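Local coordinates for protein tail assembly chaperone (Enterobacteria phage HK97, PDB 2OB9) that probably acts as a chaperone in assembly of the phage tail, at residues Val34-Ser39 with Val79-Asp84; Gly40-Arg45 with Val73-Asp78; Val23-Trp28 with Ser106-Gln111. All coordinates share one frame; numbering follows the deposited sequence.

How the interactions relate
Followed from the N terminus, the chain lays down V23-W28, V34-S39 and G40-R45, then meets them in reverse order, so the three contacts nest without crossing. Interaction 2 closes the innermost loop by pairing helix 40-49 with helix 61-79. Interaction 1 encloses it, joining strand 31-36 to strand 80-81, which follows helix 61-79 directly. Interaction 3 closes the outer loop, setting strand 20-25 against helix 103-113. D78 joins interactions 1 and 2, its OD2 lying 2.8 Å from R36 NH1. L35 of interaction 1 touches V23, L108 and Q111 of interaction 3, and L75 of interaction 2 packs on L109.

Interaction 1 (Val34-Ser39 with Val79-Asp84); sequences VLREPS and VLCDTD
V34 faces C81 as an antiparallel hydrogen-bonded pair and L35 faces L80 as a non-hydrogen-bonded one, placing the short strand 80-81 along strand 31-36. Two backbone bonds join the first pair, V34 N to C81 O at 2.9 Å and C81 N to V34 O at 2.9 Å. A third runs from R36 N to V79 O over 3.1 Å. V79 is the last residue of helix 61-79, so the chain steps from helix into sheet with no intervening loop. V34 and C81 share one face of the sheet, CB to CB, while V34 CG2 leans on the carbonyl oxygen of D82 and on T83 CA. R36 has its CG between the backbone N and the carbonyl carbon (chi1 78°), and the chain continues extended to NE. On the way its CD and NE pass C81 SG, NE at 4.1 Å. At the far end NH1 donates to the carbonyl oxygen of E37, 3.2 Å away and close to the guanidinium plane; NH1 also forms a salt bridge with D78, and F18 makes a cation-pi contact with the group. On the other face L35 CD2 meets L80 CD1 at 3.8 Å, the two leucines crossing obliquely. P38 and V79 lie side by side and point the same way, CG of the proline 3.6 Å from V79 CG1. V79 CB also presses against R36 O. E37 turns away from strand 80-81; its OE2 accepts a hydrogen bond from R19 N, while OE1 forms a salt bridge with R107 of a second subunit. The contact adds an edge to a small antiparallel sheet in which strand 31-36 is central, with strand 20-25 on its other side; helix 103-113 packs on L35, P38 and V79 through Q111, L113 and A112.

Interaction 2 (Gly40-Arg45 with Val73-Asp78); sequences GEAWLR and VVLFID
A42 presses its methyl group against the carboxylate of D78, with CB 3.2 Å from OD2 and also close to CG. With its CG anti to the backbone N (chi1 -169°), the aspartate carries CG up against the alanine methyl. A42 and L75 are the closest backbone positions, their CA atoms 6.1 Å apart. Here the short segments of helices 40-49 and 61-79 run almost antiparallel, their axes 9.1 Å apart and their directions differing by 169°. L75 fills the next part of the interface with both branches. CD1 touches the outer corner of the W43 six-membered ring, 3.7 Å from CZ3, and CD2 lies over one face of the indole, 4.2 Å above its plane and displaced toward the rim. CD2 also approaches the methyl of A42. Although the W43 side chain sets out away from the other helix, its ring comes back to meet the leucine, and the two side chains cross at a slant. Further along, R45 leaves its helix with CG anti to the backbone N and stays extended to NE. It passes V74 at about a right angle: CB meets V74 CG1 at 3.9 Å, and CD lies 3.9 Å from V74 CG2. The guanidinium then continues to E94, with which NH1 forms a salt bridge, and V74 itself packs on E94. L109 and L113 of helix 103-113 also pack on L75. The chemistry is thus mixed. Leucine, tryptophan and valine give the pair an apolar seam, whereas the carboxylate beside A42 is paired elsewhere, OD2 with R36 NH1 and probably with S39 N. As S39 is the N-cap residue of helix 40-49, the negative charge of D78 would probably suit that helix start.

Interaction 3 (Val23-Trp28 with Ser106-Gln111); sequences VVVPEW and SRLLKQ
L108 and W28 reach toward each other tip to tip, the leucine CD1 lying 3.6 Å from CH2 and 3.6 Å from CZ3 of the indole. The other branch, CD2, turns to V23 and stops 4.0 Å from its CG1. V25 CG2 of the same strand lies over one face of the W28 ring, and L108 CD1 comes within 4.5 Å of that methyl. V23 also meets Q111 tip to tip: the amide OE1 rests 3.3 Å from V23 CG2. Beyond the leucine, E27 and R107 reach toward each other and form a salt bridge, R107 NH2 to E27 OE2 at 2.8 Å. Carboxylate and guanidinium are turned 34° from one another, and the bond is bent, 132° at the hydrogen. R107 starts with CG anti to its backbone N and kinks at chi3, while E27 bends at chi2. H105 meets the W28 ring edge-to-face, and A11 of a third subunit packs on W28. Strand 20-25 and the turn after it thus meet helix 103-113 through leucine-centred apolar contacts, the Q111 amide against V23, and one charged pair whose skewed geometry suggests an electrostatic tie more than a rigidly directed bond.

Interaction 1 (Val34-Ser39 with Val79-Asp84)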
loop_
_atom_site.group_PDB
_atom_site.type_symbol
_atom_site.label_atom_id
_atom_site.label_comp_id
_atom_site.label_asym_id
_atom_site.label_seq_id
_atom_site.Cartn_x
_atom_site.Cartn_y
_atom_site.Cartn_z
ATOM N N VAL A 34 -0.538 39.281 19.142
ATOM C CA VAL A 34 0.352 39.036 18.039
ATOM C C VAL A 34 0.141 37.589 17.616
ATOM O O VAL A 34 0.134 36.679 18.430
ATOM C CB VAL A 34 1.837 39.318 18.436
ATOM C CG1 VAL A 34 2.798 38.729 17.408
ATOM C CG2 VAL A 34 2.097 40.831 18.606
ATOM N N LEU A 35 -0.088 37.399 16.336
ATOM C CA LEU A 35 -0.214 36.087 15.741
ATOM C C LEU A 35 1.061 35.788 14.953
ATOM O O LEU A 35 1.494 36.591 14.124
ATOM C CB LEU A 35 -1.431 36.053 14.765
ATOM C CG LEU A 35 -2.846 36.232 15.347
ATOM C CD1 LEU A 35 -3.916 36.025 14.278
ATOM C CD2 LEU A 35 -3.112 35.315 16.577
ATOM N N ARG A 36 1.641 34.625 15.222
ATOM C CA ARG A 36 2.836 34.159 14.533
ATOM C C ARG A 36 2.483 32.863 13.791
ATOM O O ARG A 36 1.595 32.172 14.210
ATOM C CB ARG A 36 3.994 33.962 15.547
ATOM C CG ARG A 36 3.922 32.697 16.385
ATOM C CD ARG A 36 5.262 32.570 17.027
ATOM N NE ARG A 36 5.506 31.641 18.132
ATOM C CZ ARG A 36 5.384 30.319 18.089
ATOM N NH1 ARG A 36 4.826 29.724 17.024
ATOM N NH2 ARG A 36 5.762 29.580 19.157
ATOM N N GLU A 37 3.137 32.578 12.668
ATOM C CA GLU A 37 3.049 31.270 12.045
ATOM C C GLU A 37 3.509 30.190 13.059
ATOM O O GLU A 37 4.258 30.498 13.965
ATOM C CB GLU A 37 3.901 31.221 10.781
ATOM C CG GLU A 37 5.390 31.265 11.046
ATOM C CD GLU A 37 6.178 31.250 9.762
ATOM O OE1 GLU A 37 5.976 30.298 8.980
ATOM O OE2 GLU A 37 7.003 32.168 9.546
ATOM N N PRO A 38 3.018 28.944 12.936
ATOM C CA PRO A 38 3.480 27.923 13.872
ATOM C C PRO A 38 4.925 27.527 13.685
ATOM O O PRO A 38 5.466 27.587 12.563
ATOM C CB PRO A 38 2.575 26.719 13.570
ATOM C CG PRO A 38 1.406 27.313 12.843
ATOM C CD PRO A 38 1.949 28.434 12.055
ATOM N N SER A 39 5.527 27.117 14.793
ATOM C CA SER A 39 6.871 26.654 14.792
ATOM C C SER A 39 6.872 25.281 14.150
ATOM O O SER A 39 5.812 24.679 13.954
ATOM C CB SER A 39 7.435 26.653 16.233
ATOM O OG SER A 39 7.226 25.422 16.886
ATOM N N VAL A 79 0.426 29.554 18.088
ATOM C CA VAL A 79 0.395 30.780 17.299
ATOM C C VAL A 79 0.122 32.052 18.081
ATOM O O VAL A 79 0.463 33.121 17.610
ATOM C CB VAL A 79 -0.559 30.674 16.070
ATOM C CG1 VAL A 79 -0.217 29.450 15.245
ATOM C CG2 VAL A 79 -2.043 30.697 16.485
ATOM N N LEU A 80 -0.493 31.944 19.256
ATOM C CA LEU A 80 -1.054 33.115 19.955
ATOM C C LEU A 80 -0.098 33.713 20.952
ATOM O O LEU A 80 0.298 33.047 21.911
ATOM C CB LEU A 80 -2.378 32.769 20.694
ATOM C CG LEU A 80 -3.107 33.963 21.342
ATOM C CD1 LEU A 80 -3.741 34.836 20.245
ATOM C CD2 LEU A 80 -4.167 33.529 22.383
ATOM N N CYS A 81 0.224 34.991 20.739
ATOM C CA CYS A 81 1.228 35.701 21.517
ATOM C C CYS A 81 0.654 37.021 22.013
ATOM O O CYS A 81 -0.295 37.547 21.434
ATOM C CB CYS A 81 2.494 35.939 20.669
ATOM S SG CYS A 81 3.410 34.447 20.176
ATOM N N ASP A 82 1.224 37.542 23.091
ATOM C CA ASP A 82 0.918 38.890 23.545
ATOM C C ASP A 82 1.729 39.929 22.739
ATOM O O ASP A 82 2.532 39.554 21.899
ATOM C CB ASP A 82 1.113 39.018 25.066
ATOM C CG ASP A 82 2.584 38.940 25.511
ATOM O OD1 ASP A 82 3.496 39.143 24.717
ATOM O OD2 ASP A 82 2.837 38.684 26.697
ATOM N N THR A 83 1.532 41.216 22.993
ATOM C CA THR A 83 2.209 42.261 22.206
ATOM C C THR A 83 3.728 42.376 22.467
ATOM O O THR A 83 4.464 42.920 21.644
ATOM C CB THR A 83 1.513 43.641 22.344
ATOM O OG1 THR A 83 1.445 44.002 23.731
ATOM C CG2 THR A 83 0.088 43.583 21.748
ATOM N N ASP A 84 4.191 41.844 23.600
ATOM C CA ASP A 84 5.621 41.711 23.854
ATOM C C ASP A 84 6.170 40.432 23.239
ATOM O O ASP A 84 7.259 39.982 23.597
ATOM C CB ASP A 84 5.915 41.746 25.359
ATOM C CG ASP A 84 5.371 42.999 26.028
ATOM O OD1 ASP A 84 5.658 44.115 25.544
ATOM O OD2 ASP A 84 4.651 42.873 27.039
#

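Interaction 2 (Gly40-Arg45 with Val73-Asp78)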
loop_
_atom_site.group_PDB
_atom_site.type_symbol
_atom_site.label_atom_id
_atom_site.label_comp_id
_atom_site.label_asym_id
_atom_site.label_seq_id
_atom_site.Cartn_x
_atom_site.Cartn_y
_atom_site.Cartn_z
ATOM N N GLY A 40 8.048 24.790 13.760
ATOM C CA GLY A 40 8.124 23.409 13.251
ATOM C C GLY A 40 7.899 22.353 14.327
ATOM O O GLY A 40 7.571 21.220 14.022
ATOM N N GLU A 41 8.100 22.746 15.587
ATOM C CA GLU A 41 7.809 21.933 16.789
ATOM C C GLU A 41 6.302 21.851 17.078
ATOM O O GLU A 41 5.860 21.028 17.891
ATOM C CB GLU A 41 8.517 22.542 18.011
ATOM C CG GLU A 41 9.960 22.060 18.213
ATOM C CD GLU A 41 10.962 23.178 18.484
ATOM O OE1 GLU A 41 10.609 24.385 18.358
ATOM O OE2 GLU A 41 12.128 22.833 18.803
ATOM N N ALA A 42 5.520 22.708 16.428
ATOM C CA ALA A 42 4.066 22.672 16.559
ATOM C C ALA A 42 3.425 22.016 15.346
ATOM O O ALA A 42 2.537 21.188 15.486
ATOM C CB ALA A 42 3.522 24.053 16.773
ATOM N N TRP A 43 3.867 22.367 14.149
ATOM C CA TRP A 43 3.431 21.613 12.976
ATOM C C TRP A 43 3.798 20.137 13.164
ATOM O O TRP A 43 3.127 19.256 12.622
ATOM C CB TRP A 43 4.108 22.106 11.709
ATOM C CG TRP A 43 3.553 23.300 11.137
ATOM C CD1 TRP A 43 4.203 24.484 10.937
ATOM C CD2 TRP A 43 2.233 23.473 10.642
ATOM N NE1 TRP A 43 3.355 25.396 10.352
ATOM C CE2 TRP A 43 2.134 24.792 10.165
ATOM C CE3 TRP A 43 1.107 22.649 10.573
ATOM C CZ2 TRP A 43 0.949 25.294 9.612
ATOM C CZ3 TRP A 43 -0.054 23.158 10.037
ATOM C CH2 TRP A 43 -0.123 24.445 9.550
ATOM N N LEU A 44 4.889 19.897 13.901
ATOM C CA LEU A 44 5.251 18.574 14.400
ATOM C C LEU A 44 4.024 17.851 14.984
ATOM O O LEU A 44 3.483 16.915 14.384
ATOM C CB LEU A 44 6.337 18.719 15.473
ATOM C CG LEU A 44 6.880 17.517 16.247
ATOM C CD1 LEU A 44 8.185 17.037 15.635
ATOM C CD2 LEU A 44 7.064 17.893 17.724
ATOM N N ARG A 45 3.566 18.315 16.139
ATOM C CA ARG A 45 2.454 17.668 16.812
ATOM C C ARG A 45 1.171 17.637 15.975
ATOM O O ARG A 45 0.428 16.659 16.024
ATOM C CB ARG A 45 2.211 18.289 18.183
ATOM C CG ARG A 45 1.554 17.311 19.134
ATOM C CD ARG A 45 1.218 17.928 20.463
ATOM N NE ARG A 45 0.622 16.921 21.337
ATOM C CZ ARG A 45 0.284 17.117 22.610
ATOM N NH1 ARG A 45 0.475 18.306 23.185
ATOM N NH2 ARG A 45 -0.244 16.112 23.309
ATOM N N VAL A 73 -6.380 22.963 18.719
ATOM C CA VAL A 73 -5.974 23.714 19.922
ATOM C C VAL A 73 -4.448 23.792 20.126
ATOM O O VAL A 73 -3.974 24.789 20.612
ATOM C CB VAL A 73 -6.806 23.435 21.249
ATOM C CG1 VAL A 73 -8.142 22.777 20.995
ATOM C CG2 VAL A 73 -5.976 22.786 22.340
ATOM N N VAL A 74 -3.710 22.758 19.689
ATOM C CA VAL A 74 -2.244 22.640 19.755
ATOM C C VAL A 74 -1.548 23.646 18.879
ATOM O O VAL A 74 -0.551 24.261 19.290
ATOM C CB VAL A 74 -1.779 21.191 19.363
ATOM C CG1 VAL A 74 -0.348 21.152 18.710
ATOM C CG2 VAL A 74 -1.873 20.284 20.549
ATOM N N LEU A 75 -2.050 23.806 17.663
ATOM C CA LEU A 75 -1.578 24.867 16.818
ATOM C C LEU A 75 -1.935 26.214 17.438
ATOM O O LEU A 75 -1.147 27.156 17.377
ATOM C CB LEU A 75 -2.144 24.755 15.376
ATOM C CG LEU A 75 -1.411 23.959 14.321
ATOM C CD1 LEU A 75 -2.053 24.147 12.939
ATOM C CD2 LEU A 75 0.061 24.346 14.308
ATOM N N PHE A 76 -3.141 26.335 17.983
ATOM C CA PHE A 76 -3.596 27.635 18.542
ATOM C C PHE A 76 -2.703 28.187 19.647
ATOM O O PHE A 76 -2.349 29.387 19.686
ATOM C CB PHE A 76 -5.041 27.553 19.054
ATOM C CG PHE A 76 -5.493 28.814 19.776
ATOM C CD1 PHE A 76 -5.842 29.962 19.061
ATOM C CD2 PHE A 76 -5.559 28.857 21.176
ATOM C CE1 PHE A 76 -6.255 31.131 19.728
ATOM C CE2 PHE A 76 -5.972 30.041 21.845
ATOM C CZ PHE A 76 -6.332 31.151 21.113
ATOM N N ILE A 77 -2.391 27.303 20.576
ATOM C CA ILE A 77 -1.566 27.614 21.690
ATOM C C ILE A 77 -0.201 28.109 21.214
ATOM O O ILE A 77 0.417 28.930 21.855
ATOM C CB ILE A 77 -1.466 26.387 22.550
ATOM C CG1 ILE A 77 -2.699 26.286 23.444
ATOM C CG2 ILE A 77 -0.169 26.332 23.325
ATOM C CD1 ILE A 77 -2.942 24.841 23.906
ATOM N N ASP A 78 0.234 27.622 20.065
ATOM C CA ASP A 78 1.518 27.954 19.552
ATOM C C ASP A 78 1.520 29.254 18.767
ATOM O O ASP A 78 2.503 29.997 18.769
ATOM C CB ASP A 78 2.001 26.817 18.666
ATOM C CG ASP A 78 3.467 26.969 18.284
ATOM O OD1 ASP A 78 4.337 26.880 19.190
ATOM O OD2 ASP A 78 3.709 27.189 17.078
#

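Interaction 3 (Val23-Trp28 with Ser106-Gln111)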
loop_
_atom_site.group_PDB
_atom_site.type_symbol
_atom_site.label_atom_id
_atom_site.label_comp_id
_atom_site.label_asym_id
_atom_site.label_seq_id
_atom_site.Cartn_x
_atom_site.Cartn_y
_atom_site.Cartn_z
ATOM N N VAL A 23 -2.938 41.931 15.556
ATOM C CA VAL A 23 -4.357 41.792 15.313
ATOM C C VAL A 23 -5.115 42.376 16.534
ATOM O O VAL A 23 -4.785 42.081 17.678
ATOM C CB VAL A 23 -4.707 40.269 15.099
ATOM C CG1 VAL A 23 -6.195 39.992 15.206
ATOM C CG2 VAL A 23 -4.201 39.818 13.778
ATOM N N VAL A 24 -6.102 43.232 16.262
ATOM C CA VAL A 24 -7.088 43.641 17.258
ATOM C C VAL A 24 -8.164 42.561 17.347
ATOM O O VAL A 24 -8.633 42.050 16.312
ATOM C CB VAL A 24 -7.738 44.996 16.901
ATOM C CG1 VAL A 24 -8.941 45.286 17.818
ATOM C CG2 VAL A 24 -6.719 46.101 16.983
ATOM N N VAL A 25 -8.550 42.191 18.570
ATOM C CA VAL A 25 -9.641 41.243 18.728
ATOM C C VAL A 25 -10.880 41.842 19.413
ATOM O O VAL A 25 -10.970 41.882 20.635
ATOM C CB VAL A 25 -9.157 39.789 19.131
ATOM C CG1 VAL A 25 -7.757 39.759 19.765
ATOM C CG2 VAL A 25 -10.240 38.900 19.821
ATOM N N PRO A 26 -11.843 42.309 18.580
ATOM C CA PRO A 26 -13.093 42.995 18.929
ATOM C C PRO A 26 -13.836 42.340 20.069
ATOM O O PRO A 26 -14.425 43.033 20.906
ATOM C CB PRO A 26 -13.937 42.857 17.650
ATOM C CG PRO A 26 -12.920 42.803 16.535
ATOM C CD PRO A 26 -11.701 42.135 17.114
ATOM N N GLU A 27 -13.818 41.009 20.094
ATOM C CA GLU A 27 -14.626 40.247 21.035
ATOM C C GLU A 27 -13.890 40.003 22.347
ATOM O O GLU A 27 -14.483 39.549 23.326
ATOM C CB GLU A 27 -15.073 38.935 20.401
ATOM C CG GLU A 27 -14.019 38.392 19.476
ATOM C CD GLU A 27 -14.363 38.535 18.021
ATOM O OE1 GLU A 27 -15.510 38.221 17.661
ATOM O OE2 GLU A 27 -13.470 38.935 17.252
ATOM N N TRP A 28 -12.598 40.302 22.363
ATOM C CA TRP A 28 -11.849 40.304 23.607
ATOM C C TRP A 28 -11.501 41.729 23.953
ATOM O O TRP A 28 -10.334 42.069 24.170
ATOM C CB TRP A 28 -10.592 39.456 23.502
ATOM C CG TRP A 28 -10.805 37.985 23.230
ATOM C CD1 TRP A 28 -11.983 37.250 23.326
ATOM C CD2 TRP A 28 -9.777 37.051 22.894
ATOM N NE1 TRP A 28 -11.732 35.920 23.040
ATOM C CE2 TRP A 28 -10.388 35.775 22.774
ATOM C CE3 TRP A 28 -8.389 37.172 22.675
ATOM C CZ2 TRP A 28 -9.656 34.633 22.427
ATOM C CZ3 TRP A 28 -7.664 36.046 22.335
ATOM C CH2 TRP A 28 -8.302 34.784 22.222
ATOM N N SER A 106 -10.697 29.848 17.082
ATOM C CA SER A 106 -10.569 29.138 15.836
ATOM C C SER A 106 -10.411 30.098 14.654
ATOM O O SER A 106 -9.719 29.790 13.712
ATOM C CB SER A 106 -11.722 28.150 15.675
ATOM O OG SER A 106 -12.797 28.734 14.949
ATOM N N ARG A 107 -11.011 31.279 14.751
ATOM C CA ARG A 107 -10.843 32.361 13.754
ATOM C C ARG A 107 -9.448 33.002 13.874
ATOM O O ARG A 107 -8.878 33.452 12.898
ATOM C CB ARG A 107 -11.911 33.429 13.976
ATOM C CG ARG A 107 -11.873 34.570 12.959
ATOM C CD ARG A 107 -12.820 35.782 13.290
ATOM N NE ARG A 107 -12.502 36.520 14.544
ATOM C CZ ARG A 107 -11.461 37.347 14.691
ATOM N NH1 ARG A 107 -10.596 37.537 13.686
ATOM N NH2 ARG A 107 -11.279 37.990 15.852
ATOM N N LEU A 108 -8.903 33.038 15.089
ATOM C CA LEU A 108 -7.529 33.514 15.293
ATOM C C LEU A 108 -6.512 32.487 14.778
ATOM O O LEU A 108 -5.533 32.877 14.156
ATOM C CB LEU A 108 -7.259 33.903 16.776
ATOM C CG LEU A 108 -7.918 35.201 17.273
ATOM C CD1 LEU A 108 -7.728 35.371 18.759
ATOM C CD2 LEU A 108 -7.379 36.458 16.537
ATOM N N LEU A 109 -6.752 31.193 14.996
ATOM C CA LEU A 109 -5.933 30.177 14.373
ATOM C C LEU A 109 -5.849 30.338 12.844
ATOM O O LEU A 109 -4.736 30.316 12.291
ATOM C CB LEU A 109 -6.383 28.771 14.744
ATOM C CG LEU A 109 -5.646 27.540 14.159
ATOM C CD1 LEU A 109 -4.117 27.632 14.370
ATOM C CD2 LEU A 109 -6.159 26.249 14.831
ATOM N N LYS A 110 -7.001 30.484 12.175
ATOM C CA LYS A 110 -7.043 30.651 10.719
ATOM C C LYS A 110 -6.248 31.844 10.228
ATOM O O LYS A 110 -5.468 31.728 9.314
ATOM C CB LYS A 110 -8.484 30.727 10.198
ATOM C CG LYS A 110 -9.072 29.351 9.972
ATOM C CD LYS A 110 -10.561 29.400 9.818
ATOM C CE LYS A 110 -11.153 27.993 9.809
ATOM N NZ LYS A 110 -11.091 27.354 8.455
ATOM N N GLN A 111 -6.480 32.997 10.836
ATOM C CA GLN A 111 -5.737 34.204 10.570
ATOM C C GLN A 111 -4.228 33.911 10.692
ATOM O O GLN A 111 -3.473 34.267 9.787
ATOM C CB GLN A 111 -6.197 35.289 11.542
ATOM C CG GLN A 111 -6.404 36.661 10.938
ATOM C CD GLN A 111 -6.926 37.695 11.938
ATOM O OE1 GLN A 111 -6.713 38.905 11.769
ATOM N NE2 GLN A 111 -7.617 37.232 12.969
#